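PDB 2BAC: putative aminooxidase from Propionibacterium acnes, which probably isomerises polyunsaturated fatty acids with the help of bound FAD, being a fatty acid isomerase of the flavin-containing amine oxidoreductase family. Local coordinates for residues A[63-68]-A[195-200]; A[281-286]-A[326-331]; A[293-298]-A[312-317]. All coordinates share one frame; numbering follows the deposited sequence.

Contact 1: A[63-68]-A[195-200]; sequences GVPSYD and KGDLWT. With ODT ((11E,13E,15Z)-octadeca-11,13,15-trienoic acid), chain E.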
loop_
_atom_site.group_PDB
_atom_site.type_symbol
_atom_site.label_atom_id
_atom_site.label_comp_id
_atom_site.label_asym_id
_atom_site.label_seq_id
_atom_site.Cartn_x
_atom_site.Cartn_y
_atom_site.Cartn_z
ATOM N N GLY A 63 -7.786 -7.484 -3.892
ATOM C CA GLY A 63 -7.935 -7.761 -2.463
ATOM C C GLY A 63 -8.061 -9.258 -2.223
ATOM O O GLY A 63 -8.070 -10.048 -3.173
ATOM N N VAL A 64 -8.135 -9.653 -0.957
ATOM C CA VAL A 64 -8.357 -11.061 -0.576
ATOM C C VAL A 64 -9.598 -11.137 0.328
ATOM O O VAL A 64 -9.975 -10.122 0.918
ATOM C CB VAL A 64 -7.097 -11.660 0.145
ATOM C CG1 VAL A 64 -5.940 -11.774 -0.816
ATOM C CG2 VAL A 64 -6.674 -10.814 1.331
ATOM N N PRO A 65 -10.227 -12.335 0.458
ATOM C CA PRO A 65 -11.412 -12.515 1.316
ATOM C C PRO A 65 -11.279 -12.045 2.766
ATOM O O PRO A 65 -12.289 -11.823 3.430
ATOM C CB PRO A 65 -11.644 -14.037 1.275
ATOM C CG PRO A 65 -11.131 -14.446 -0.016
ATOM C CD PRO A 65 -9.879 -13.607 -0.203
ATOM N N SER A 66 -10.058 -11.901 3.266
ATOM C CA SER A 66 -9.857 -11.478 4.652
ATOM C C SER A 66 -9.798 -9.939 4.775
ATOM O O SER A 66 -9.495 -9.407 5.843
ATOM C CB SER A 66 -8.602 -12.143 5.251
ATOM O OG SER A 66 -7.429 -11.819 4.518
ATOM N N TYR A 67 -10.103 -9.244 3.682
ATOM C CA TYR A 67 -10.292 -7.785 3.686
ATOM C C TYR A 67 -11.635 -7.360 4.315
ATOM O O TYR A 67 -12.508 -6.800 3.624
ATOM C CB TYR A 67 -10.234 -7.261 2.241
ATOM C CG TYR A 67 -8.865 -6.940 1.708
ATOM C CD1 TYR A 67 -7.724 -7.606 2.151
ATOM C CD2 TYR A 67 -8.717 -5.968 0.722
ATOM C CE1 TYR A 67 -6.455 -7.266 1.635
ATOM C CE2 TYR A 67 -7.466 -5.635 0.204
ATOM C CZ TYR A 67 -6.353 -6.273 0.657
ATOM O OH TYR A 67 -5.132 -5.908 0.116
ATOM N N ASP A 68 -11.797 -7.598 5.616
ATOM C CA ASP A 68 -13.096 -7.396 6.274
ATOM C C ASP A 68 -13.553 -5.945 6.303
ATOM O O ASP A 68 -14.748 -5.668 6.167
ATOM C CB ASP A 68 -13.089 -7.954 7.711
ATOM C CG ASP A 68 -12.883 -9.470 7.749
ATOM O OD1 ASP A 68 -13.580 -10.202 7.017
ATOM O OD2 ASP A 68 -12.010 -9.928 8.501
ATOM N N LYS A 195 -3.481 -19.591 -3.774
ATOM C CA LYS A 195 -4.663 -20.251 -4.339
ATOM C C LYS A 195 -5.372 -19.454 -5.471
ATOM O O LYS A 195 -6.246 -19.986 -6.146
ATOM C CB LYS A 195 -5.645 -20.527 -3.196
ATOM C CG LYS A 195 -6.980 -21.064 -3.618
ATOM C CD LYS A 195 -7.813 -21.533 -2.419
ATOM C CE LYS A 195 -9.042 -22.338 -2.904
ATOM N NZ LYS A 195 -10.277 -21.986 -2.131
ATOM N N GLY A 196 -5.000 -18.194 -5.682
ATOM C CA GLY A 196 -5.653 -17.348 -6.692
ATOM C C GLY A 196 -7.000 -16.833 -6.216
ATOM O O GLY A 196 -7.834 -16.396 -7.007
ATOM N N ASP A 197 -7.218 -16.877 -4.911
ATOM C CA ASP A 197 -8.472 -16.442 -4.330
ATOM C C ASP A 197 -8.434 -14.902 -4.124
ATOM O O ASP A 197 -8.284 -14.397 -2.998
ATOM C CB ASP A 197 -8.678 -17.203 -3.020
ATOM C CG ASP A 197 -10.089 -17.135 -2.520
ATOM O OD1 ASP A 197 -10.935 -16.456 -3.161
ATOM O OD2 ASP A 197 -10.352 -17.780 -1.471
ATOM N N LEU A 198 -8.564 -14.168 -5.227
ATOM C CA LEU A 198 -8.286 -12.732 -5.247
ATOM C C LEU A 198 -9.459 -11.902 -5.818
ATOM O O LEU A 198 -9.993 -12.213 -6.882
ATOM C CB LEU A 198 -7.004 -12.464 -6.052
ATOM C CG LEU A 198 -5.728 -13.133 -5.498
ATOM C CD1 LEU A 198 -4.593 -13.077 -6.519
ATOM C CD2 LEU A 198 -5.282 -12.515 -4.157
ATOM N N TRP A 199 -9.829 -10.848 -5.092
ATOM C CA TRP A 199 -10.858 -9.904 -5.510
ATOM C C TRP A 199 -10.325 -8.925 -6.535
ATOM O O TRP A 199 -9.164 -8.539 -6.501
ATOM C CB TRP A 199 -11.343 -9.057 -4.325
ATOM C CG TRP A 199 -12.008 -9.777 -3.221
ATOM C CD1 TRP A 199 -12.352 -11.085 -3.183
ATOM C CD2 TRP A 199 -12.445 -9.207 -1.981
ATOM N NE1 TRP A 199 -12.980 -11.375 -2.000
ATOM C CE2 TRP A 199 -13.049 -10.242 -1.237
ATOM C CE3 TRP A 199 -12.398 -7.918 -1.432
ATOM C CZ2 TRP A 199 -13.592 -10.036 0.036
ATOM C CZ3 TRP A 199 -12.939 -7.714 -0.171
ATOM C CH2 TRP A 199 -13.526 -8.772 0.550
ATOM N N THR A 200 -11.206 -8.519 -7.434
ATOM C CA THR A 200 -10.987 -7.395 -8.322
ATOM C C THR A 200 -12.338 -6.741 -8.614
ATOM O O THR A 200 -13.397 -7.302 -8.324
ATOM C CB THR A 200 -10.349 -7.810 -9.662
ATOM O OG1 THR A 200 -11.219 -8.714 -10.351
ATOM C CG2 THR A 200 -8.988 -8.454 -9.450
HETATM O O1 ODT E . -0.985 -12.638 -10.014
HETATM C C1 ODT E . -1.981 -12.725 -10.753
HETATM O O2 ODT E . -2.631 -13.788 -10.890
HETATM C C2 ODT E . -2.376 -11.474 -11.484
HETATM C C3 ODT E . -1.535 -10.326 -10.925
HETATM C C4 ODT E . -1.365 -9.196 -11.930
HETATM C C5 ODT E . -0.133 -8.371 -11.584
HETATM C C6 ODT E . -0.575 -7.080 -10.926
HETATM C C7 ODT E . 0.551 -6.363 -10.211
HETATM C C8 ODT E . 0.079 -5.898 -8.845
HETATM C C9 ODT E . 0.789 -4.598 -8.555
HETATM C C10 ODT E . 0.801 -4.099 -7.112
HETATM C C11 ODT E . -0.028 -4.800 -6.058
HETATM C C12 ODT E . 0.153 -4.239 -4.870
HETATM C C13 ODT E . -0.436 -4.597 -3.583
HETATM C C14 ODT E . -1.292 -5.565 -3.340
HETATM C C15 ODT E . -1.717 -5.698 -1.950
HETATM C C16 ODT E . -2.574 -6.640 -1.545
HETATM C C17 ODT E . -3.202 -7.670 -2.470
HETATM C C18 ODT E . -4.122 -8.586 -1.678
#

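Contact 2: A[281-286]-A[326-331]; sequences YMVDAC and TTYLLR. With ODT ((11E,13E,15Z)-octadeca-11,13,15-trienoic acid), chain E.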
loop_
_atom_site.group_PDB
_atom_site.type_symbol
_atom_site.label_atom_id
_atom_site.label_comp_id
_atom_site.label_asym_id
_atom_site.label_seq_id
_atom_site.Cartn_x
_atom_site.Cartn_y
_atom_site.Cartn_z
ATOM N N TYR A 281 7.700 3.409 -6.731
ATOM C CA TYR A 281 7.068 2.333 -7.513
ATOM C C TYR A 281 6.432 2.939 -8.786
ATOM O O TYR A 281 5.562 3.833 -8.700
ATOM C CB TYR A 281 6.031 1.645 -6.612
ATOM C CG TYR A 281 5.464 0.320 -7.072
ATOM C CD1 TYR A 281 6.253 -0.617 -7.745
ATOM C CD2 TYR A 281 4.122 -0.023 -6.781
ATOM C CE1 TYR A 281 5.724 -1.847 -8.150
ATOM C CE2 TYR A 281 3.588 -1.252 -7.171
ATOM C CZ TYR A 281 4.394 -2.153 -7.862
ATOM O OH TYR A 281 3.886 -3.370 -8.255
ATOM N N MET A 282 6.906 2.480 -9.956
ATOM C CA MET A 282 6.537 3.070 -11.247
ATOM C C MET A 282 5.683 2.149 -12.107
ATOM O O MET A 282 6.058 1.010 -12.368
ATOM C CB MET A 282 7.779 3.470 -12.048
ATOM C CG MET A 282 7.459 4.188 -13.361
ATOM S SD MET A 282 8.875 5.126 -13.948
ATOM C CE MET A 282 9.278 4.357 -15.513
ATOM N N VAL A 283 4.549 2.686 -12.547
ATOM C CA VAL A 283 3.578 1.988 -13.361
ATOM C C VAL A 283 3.535 2.674 -14.723
ATOM O O VAL A 283 3.556 3.911 -14.802
ATOM C CB VAL A 283 2.160 2.049 -12.710
ATOM C CG1 VAL A 283 1.127 1.269 -13.551
ATOM C CG2 VAL A 283 2.202 1.562 -11.225
ATOM N N ASP A 284 3.487 1.873 -15.790
ATOM C CA ASP A 284 3.262 2.397 -17.135
ATOM C C ASP A 284 2.071 1.704 -17.793
ATOM O O ASP A 284 2.081 0.475 -17.929
ATOM C CB ASP A 284 4.508 2.206 -18.001
ATOM C CG ASP A 284 5.665 3.092 -17.580
ATOM O OD1 ASP A 284 5.866 4.133 -18.244
ATOM O OD2 ASP A 284 6.369 2.751 -16.597
ATOM N N ALA A 285 1.061 2.491 -18.195
ATOM C CA ALA A 285 -0.100 1.992 -18.948
ATOM C C ALA A 285 0.251 1.887 -20.412
ATOM O O ALA A 285 0.433 2.919 -21.073
ATOM C CB ALA A 285 -1.298 2.924 -18.791
ATOM N N CYS A 286 0.318 0.655 -20.918
ATOM C CA CYS A 286 0.893 0.385 -22.226
ATOM C C CYS A 286 -0.103 -0.244 -23.168
ATOM O O CYS A 286 -0.912 -1.071 -22.760
ATOM C CB CYS A 286 2.095 -0.564 -22.127
ATOM S SG CYS A 286 3.427 -0.090 -20.986
ATOM N N THR A 326 -0.549 -2.785 -17.916
ATOM C CA THR A 326 0.284 -2.010 -16.996
ATOM C C THR A 326 1.485 -2.824 -16.581
ATOM O O THR A 326 1.374 -4.028 -16.326
ATOM C CB THR A 326 -0.492 -1.511 -15.742
ATOM O OG1 THR A 326 -1.399 -2.525 -15.265
ATOM C CG2 THR A 326 -1.248 -0.198 -16.077
ATOM N N THR A 327 2.642 -2.154 -16.566
ATOM C CA THR A 327 3.904 -2.735 -16.101
ATOM C C THR A 327 4.306 -2.134 -14.768
ATOM O O THR A 327 3.949 -0.981 -14.473
ATOM C CB THR A 327 5.037 -2.476 -17.097
ATOM O OG1 THR A 327 5.291 -1.057 -17.205
ATOM C CG2 THR A 327 4.706 -3.126 -18.486
ATOM N N TYR A 328 5.073 -2.904 -13.985
ATOM C CA TYR A 328 5.461 -2.519 -12.619
ATOM C C TYR A 328 6.955 -2.706 -12.343
ATOM O O TYR A 328 7.509 -3.799 -12.556
ATOM C CB TYR A 328 4.625 -3.300 -11.591
ATOM C CG TYR A 328 3.144 -3.145 -11.838
ATOM C CD1 TYR A 328 2.397 -2.202 -11.146
ATOM C CD2 TYR A 328 2.504 -3.899 -12.832
ATOM C CE1 TYR A 328 1.037 -2.030 -11.399
ATOM C CE2 TYR A 328 1.147 -3.738 -13.103
ATOM C CZ TYR A 328 0.416 -2.802 -12.389
ATOM O OH TYR A 328 -0.918 -2.651 -12.671
ATOM N N LEU A 329 7.599 -1.635 -11.860
ATOM C CA LEU A 329 9.034 -1.658 -11.542
ATOM C C LEU A 329 9.374 -0.759 -10.337
ATOM O O LEU A 329 8.638 0.178 -10.023
ATOM C CB LEU A 329 9.867 -1.237 -12.770
ATOM C CG LEU A 329 9.770 0.203 -13.313
ATOM C CD1 LEU A 329 10.745 1.125 -12.623
ATOM C CD2 LEU A 329 10.002 0.239 -14.842
ATOM N N LEU A 330 10.495 -1.049 -9.681
ATOM C CA LEU A 330 10.967 -0.238 -8.571
ATOM C C LEU A 330 12.205 0.555 -8.956
ATOM O O LEU A 330 13.085 0.042 -9.647
ATOM C CB LEU A 330 11.259 -1.115 -7.349
ATOM C CG LEU A 330 10.132 -1.259 -6.326
ATOM C CD1 LEU A 330 10.533 -2.259 -5.227
ATOM C CD2 LEU A 330 9.736 0.099 -5.705
ATOM N N ARG A 331 12.262 1.811 -8.514
ATOM C CA ARG A 331 13.373 2.701 -8.852
ATOM C C ARG A 331 14.391 2.903 -7.722
ATOM O O ARG A 331 15.401 3.574 -7.929
ATOM C CB ARG A 331 12.829 4.062 -9.290
ATOM C CG ARG A 331 11.992 4.011 -10.551
ATOM C CD ARG A 331 11.316 5.346 -10.831
ATOM N NE ARG A 331 12.309 6.397 -11.011
ATOM C CZ ARG A 331 12.077 7.698 -10.893
ATOM N NH1 ARG A 331 10.867 8.143 -10.614
ATOM N NH2 ARG A 331 13.072 8.573 -11.073
HETATM O O1 ODT E . -0.985 -12.638 -10.014
HETATM C C1 ODT E . -1.981 -12.725 -10.753
HETATM O O2 ODT E . -2.631 -13.788 -10.890
HETATM C C2 ODT E . -2.376 -11.474 -11.484
HETATM C C3 ODT E . -1.535 -10.326 -10.925
HETATM C C4 ODT E . -1.365 -9.196 -11.930
HETATM C C5 ODT E . -0.133 -8.371 -11.584
HETATM C C6 ODT E . -0.575 -7.080 -10.926
HETATM C C7 ODT E . 0.551 -6.363 -10.211
HETATM C C8 ODT E . 0.079 -5.898 -8.845
HETATM C C9 ODT E . 0.789 -4.598 -8.555
HETATM C C10 ODT E . 0.801 -4.099 -7.112
HETATM C C11 ODT E . -0.028 -4.800 -6.058
HETATM C C12 ODT E . 0.153 -4.239 -4.870
HETATM C C13 ODT E . -0.436 -4.597 -3.583
HETATM C C14 ODT E . -1.292 -5.565 -3.340
HETATM C C15 ODT E . -1.717 -5.698 -1.950
HETATM C C16 ODT E . -2.574 -6.640 -1.545
HETATM C C17 ODT E . -3.202 -7.670 -2.470
HETATM C C18 ODT E . -4.122 -8.586 -1.678
HETATM O O HOH W 1 6.612 0.249 -15.201
#

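Contact 3: A[293-298]-A[312-317]; sequences TISGYV and VYYHRW. With ODT ((11E,13E,15Z)-octadeca-11,13,15-trienoic acid), chain E.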
loop_
_atom_site.group_PDB
_atom_site.type_symbol
_atom_site.label_atom_id
_atom_site.label_comp_id
_atom_site.label_asym_id
_atom_site.label_seq_id
_atom_site.Cartn_x
_atom_site.Cartn_y
_atom_site.Cartn_z
ATOM N N THR A 293 -1.924 -13.333 -22.899
ATOM C CA THR A 293 -3.145 -14.099 -22.622
ATOM C C THR A 293 -3.356 -14.250 -21.113
ATOM O O THR A 293 -4.382 -14.768 -20.661
ATOM C CB THR A 293 -3.076 -15.532 -23.251
ATOM O OG1 THR A 293 -1.857 -16.188 -22.859
ATOM C CG2 THR A 293 -3.158 -15.470 -24.774
ATOM N N ILE A 294 -2.373 -13.763 -20.356
ATOM C CA ILE A 294 -2.242 -13.996 -18.952
ATOM C C ILE A 294 -1.236 -12.981 -18.385
ATOM O O ILE A 294 -0.443 -12.378 -19.130
ATOM C CB ILE A 294 -1.769 -15.452 -18.721
ATOM C CG1 ILE A 294 -1.892 -15.875 -17.241
ATOM C CG2 ILE A 294 -0.353 -15.669 -19.268
ATOM C CD1 ILE A 294 -1.943 -17.424 -17.061
ATOM N N SER A 295 -1.285 -12.770 -17.072
ATOM C CA SER A 295 -0.355 -11.858 -16.405
ATOM C C SER A 295 0.976 -12.570 -16.192
ATOM O O SER A 295 1.016 -13.796 -16.091
ATOM C CB SER A 295 -0.935 -11.357 -15.091
ATOM O OG SER A 295 -2.067 -10.526 -15.353
ATOM N N GLY A 296 2.059 -11.802 -16.151
ATOM C CA GLY A 296 3.408 -12.368 -16.034
ATOM C C GLY A 296 4.222 -11.732 -14.921
ATOM O O GLY A 296 4.318 -10.501 -14.858
ATOM N N TYR A 297 4.771 -12.589 -14.050
ATOM C CA TYR A 297 5.717 -12.246 -12.990
ATOM C C TYR A 297 7.089 -12.677 -13.437
ATOM O O TYR A 297 7.211 -13.680 -14.133
ATOM C CB TYR A 297 5.424 -13.023 -11.712
ATOM C CG TYR A 297 4.202 -12.576 -10.959
ATOM C CD1 TYR A 297 4.316 -11.987 -9.696
ATOM C CD2 TYR A 297 2.928 -12.746 -11.504
ATOM C CE1 TYR A 297 3.196 -11.592 -8.988
ATOM C CE2 TYR A 297 1.802 -12.325 -10.820
ATOM C CZ TYR A 297 1.942 -11.746 -9.560
ATOM O OH TYR A 297 0.828 -11.326 -8.870
ATOM N N VAL A 298 8.113 -11.937 -12.999
ATOM C CA VAL A 298 9.516 -12.198 -13.353
ATOM C C VAL A 298 10.371 -12.183 -12.073
ATOM O O VAL A 298 10.996 -11.172 -11.731
ATOM C CB VAL A 298 10.045 -11.155 -14.405
ATOM C CG1 VAL A 298 11.419 -11.562 -14.978
ATOM C CG2 VAL A 298 9.009 -10.953 -15.537
ATOM N N VAL A 312 6.628 -7.442 -12.900
ATOM C CA VAL A 312 5.314 -8.039 -13.184
ATOM C C VAL A 312 4.542 -7.133 -14.163
ATOM O O VAL A 312 4.818 -5.942 -14.265
ATOM C CB VAL A 312 4.485 -8.208 -11.879
ATOM C CG1 VAL A 312 4.258 -6.830 -11.222
ATOM C CG2 VAL A 312 3.142 -8.925 -12.133
ATOM N N TYR A 313 3.601 -7.695 -14.908
ATOM C CA TYR A 313 2.699 -6.872 -15.725
ATOM C C TYR A 313 1.307 -7.446 -15.717
ATOM O O TYR A 313 1.127 -8.651 -15.558
ATOM C CB TYR A 313 3.198 -6.697 -17.165
ATOM C CG TYR A 313 3.408 -7.983 -17.931
ATOM C CD1 TYR A 313 2.344 -8.665 -18.515
ATOM C CD2 TYR A 313 4.680 -8.516 -18.068
ATOM C CE1 TYR A 313 2.563 -9.855 -19.212
ATOM C CE2 TYR A 313 4.903 -9.678 -18.772
ATOM C CZ TYR A 313 3.856 -10.346 -19.341
ATOM O OH TYR A 313 4.131 -11.524 -20.020
ATOM N N TYR A 314 0.333 -6.572 -15.927
ATOM C CA TYR A 314 -1.060 -6.891 -15.641
ATOM C C TYR A 314 -1.925 -7.037 -16.879
ATOM O O TYR A 314 -2.131 -6.081 -17.633
ATOM C CB TYR A 314 -1.642 -5.823 -14.712
ATOM C CG TYR A 314 -3.082 -5.991 -14.295
ATOM C CD1 TYR A 314 -3.681 -7.253 -14.163
ATOM C CD2 TYR A 314 -3.841 -4.870 -13.964
ATOM C CE1 TYR A 314 -5.014 -7.381 -13.745
ATOM C CE2 TYR A 314 -5.165 -4.985 -13.535
ATOM C CZ TYR A 314 -5.757 -6.233 -13.435
ATOM O OH TYR A 314 -7.085 -6.295 -13.034
ATOM N N HIS A 315 -2.447 -8.252 -17.047
ATOM C CA HIS A 315 -3.401 -8.588 -18.092
ATOM C C HIS A 315 -4.818 -8.482 -17.519
ATOM O O HIS A 315 -5.290 -9.391 -16.860
ATOM C CB HIS A 315 -3.108 -10.005 -18.612
ATOM C CG HIS A 315 -4.017 -10.466 -19.713
ATOM N ND1 HIS A 315 -4.962 -11.456 -19.535
ATOM C CD2 HIS A 315 -4.116 -10.081 -21.008
ATOM C CE1 HIS A 315 -5.603 -11.659 -20.674
ATOM N NE2 HIS A 315 -5.107 -10.841 -21.583
ATOM N N ARG A 316 -5.490 -7.369 -17.801
ATOM C CA ARG A 316 -6.781 -7.045 -17.192
ATOM C C ARG A 316 -7.975 -7.442 -18.055
ATOM O O ARG A 316 -8.813 -8.202 -17.613
ATOM C CB ARG A 316 -6.840 -5.545 -16.886
ATOM C CG ARG A 316 -8.064 -5.101 -16.116
ATOM C CD ARG A 316 -7.838 -3.750 -15.507
ATOM N NE ARG A 316 -9.074 -3.109 -15.071
ATOM C CZ ARG A 316 -9.717 -3.362 -13.941
ATOM N NH1 ARG A 316 -9.289 -4.294 -13.101
ATOM N NH2 ARG A 316 -10.823 -2.687 -13.652
ATOM N N TRP A 317 -8.041 -6.935 -19.282
ATOM C CA TRP A 317 -9.175 -7.190 -20.182
ATOM C C TRP A 317 -8.830 -8.229 -21.249
ATOM O O TRP A 317 -8.202 -7.915 -22.250
ATOM C CB TRP A 317 -9.638 -5.878 -20.841
ATOM C CG TRP A 317 -10.045 -4.830 -19.831
ATOM C CD1 TRP A 317 -9.451 -3.622 -19.616
ATOM C CD2 TRP A 317 -11.101 -4.931 -18.881
ATOM N NE1 TRP A 317 -10.089 -2.945 -18.621
ATOM C CE2 TRP A 317 -11.105 -3.726 -18.136
ATOM C CE3 TRP A 317 -12.059 -5.910 -18.594
ATOM C CZ2 TRP A 317 -12.026 -3.475 -17.118
ATOM C CZ3 TRP A 317 -12.986 -5.653 -17.569
ATOM C CH2 TRP A 317 -12.950 -4.447 -16.845
HETATM O O1 ODT E . -0.985 -12.638 -10.014
HETATM C C1 ODT E . -1.981 -12.725 -10.753
HETATM O O2 ODT E . -2.631 -13.788 -10.890
HETATM C C2 ODT E . -2.376 -11.474 -11.484
HETATM C C3 ODT E . -1.535 -10.326 -10.925
HETATM C C4 ODT E . -1.365 -9.196 -11.930
HETATM C C5 ODT E . -0.133 -8.371 -11.584
HETATM C C6 ODT E . -0.575 -7.080 -10.926
HETATM C C7 ODT E . 0.551 -6.363 -10.211
HETATM C C8 ODT E . 0.079 -5.898 -8.845
HETATM C C9 ODT E . 0.789 -4.598 -8.555
HETATM C C10 ODT E . 0.801 -4.099 -7.112
HETATM C C11 ODT E . -0.028 -4.800 -6.058
HETATM C C12 ODT E . 0.153 -4.239 -4.870
HETATM C C13 ODT E . -0.436 -4.597 -3.583
HETATM C C14 ODT E . -1.292 -5.565 -3.340
HETATM C C15 ODT E . -1.717 -5.698 -1.950
HETATM C C16 ODT E . -2.574 -6.640 -1.545
HETATM C C17 ODT E . -3.202 -7.670 -2.470
HETATM C C18 ODT E . -4.122 -8.586 -1.678
HETATM O O HOH W 2 1.840 -13.226 -20.365
HETATM O O HOH W 3 -4.418 -11.653 -14.641
#

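Contact 1: A[63-68]-A[195-200]
G63 O receives two contacts from segment 195-200: W199 N donates a hydrogen bond of 2.7 Å to it, and the CA of L198 adds a CA-H...O contact. The return bond, from G63 N to W199 O, is longer at 3.1 Å, and in both bonds the donor stands about 40° out of the carbonyl plane. They close an antiparallel hydrogen-bonded pair, part of a short two-strand ribbon. The indole of W199 lies flat against the turn that follows. V64 O sits 3.6 Å above its plane and P65 N lies over the same face, while CB of Y67 meets W199 CZ3 at 3.7 Å. V64 puts CG1 anti to its carbonyl carbon (chi1 -67°), which lays this methyl beside CD2 of L198 in a tight 3.5 Å contact and near the last carbon of the fatty acid, C18. P65 CG rests against the carboxylate of D197. The Y67 ring has G63 CA and V64 N over one face; Y67 OH is hydrogen-bonded to O2 of FAD and lies 3.1 Å from ODT C16. A type I turn, V64 to Y67, thus leads from ribbon to helix 68-77 where flavin and fatty-acid tail meet.

Contact 2: A[281-286]-A[326-331]
Y281 and Y328 share one face of this antiparallel strand pair, and their rings meet obliquely, with planes at 36° and the Y281 OH 3.4 Å from CB of Y328. Different first torsions bring them together: Y281 has CG trans to its backbone N (chi1 -167°), whereas in Y328 CG is trans to the carbonyl carbon (chi1 -54°), which carries the ring toward the fatty acid. ODT C9 lies 3.8 Å above one face of that ring, offset toward the rim, while C10 comes to the Y281 ring at its edge. The Y281 OH is hydrogen-bonded to A167 O. V283 runs alongside Y328, its CG2 3.8 Å from Y328 CD1, and also touches FAD. On the other face L329 folds its CD1 onto CB of M282, and the M282 chain, bent at its last torsion, brings SD to CD of R331. T327 holds OG1 between its backbone N and carbonyl carbon, 3.4 Å from CB of D284. A water lies within hydrogen-bonding distance of M282 O, D284 OD2 and T327 OG1 (2.7 Å from the last), more acceptors than it has protons. Four backbone bonds tie the strands. The chemistry is two-sided: one face offers aromatic and aliphatic surface to flavin and lipid, the other buries D284, which has a water partner but also E365 close by, a pairing that could favour a shared proton.

Contact 3: A[293-298]-A[312-317]
Over the centre of the Y297 ring stands CG2 of V312, 3.7 Å above the plane and only 6° off the normal, a CH-pi contact, while the carboxyl group of the fatty acid lies at the ring's edge. On the sheet's other face the Y313 ring is covered by the backbone of G296, with N 3.7 Å above the plane and CA making a second CH-pi contact. The H315 imidazole carries T293 C and I294 N over one face, and Y314 meets S295 OG at its edge. V312 directs CG2 trans to its backbone N, which puts the methyl against the Y297 ring and, on another side, 3.4 Å from ODT C5. Y313 N bonds G296 O at 2.9 Å, but the reverse bond is weak. Two residues along, at H315, the backbone N is taken by the S295 hydroxyl OG, at 2.9 Å with an angle of 165°. A water joins I294 O to Y313 OH. At the ligand, Y297 OH donates to ODT O1 at 2.5 Å. With R88 NE also bonded to it, the acid is probably held as an anion, its chain continuing over apolar V312.

Overall arrangement
Contacts 2 and 3 belong to one mixed sheet and are both buried; strands 312-315 and 325-330 are neighbours in it, joined by probable backbone hydrogen bonds such as T326 O to Y314 N, and the hairpin-like contact 3 falls in sequence between the segments of contact 2. Contact 1 stands apart, a partly buried two-strand ribbon whose centre is about 22 Å from that of contact 2 and about 18 Å from that of contact 3. All three reach the same fatty acid, and their chemistry changes along it: contact 3 offers a polar grip on the carboxyl end, contact 2 aromatic surface at mid-chain, contact 1 a valine and a flavin-bound tyrosine at the tail.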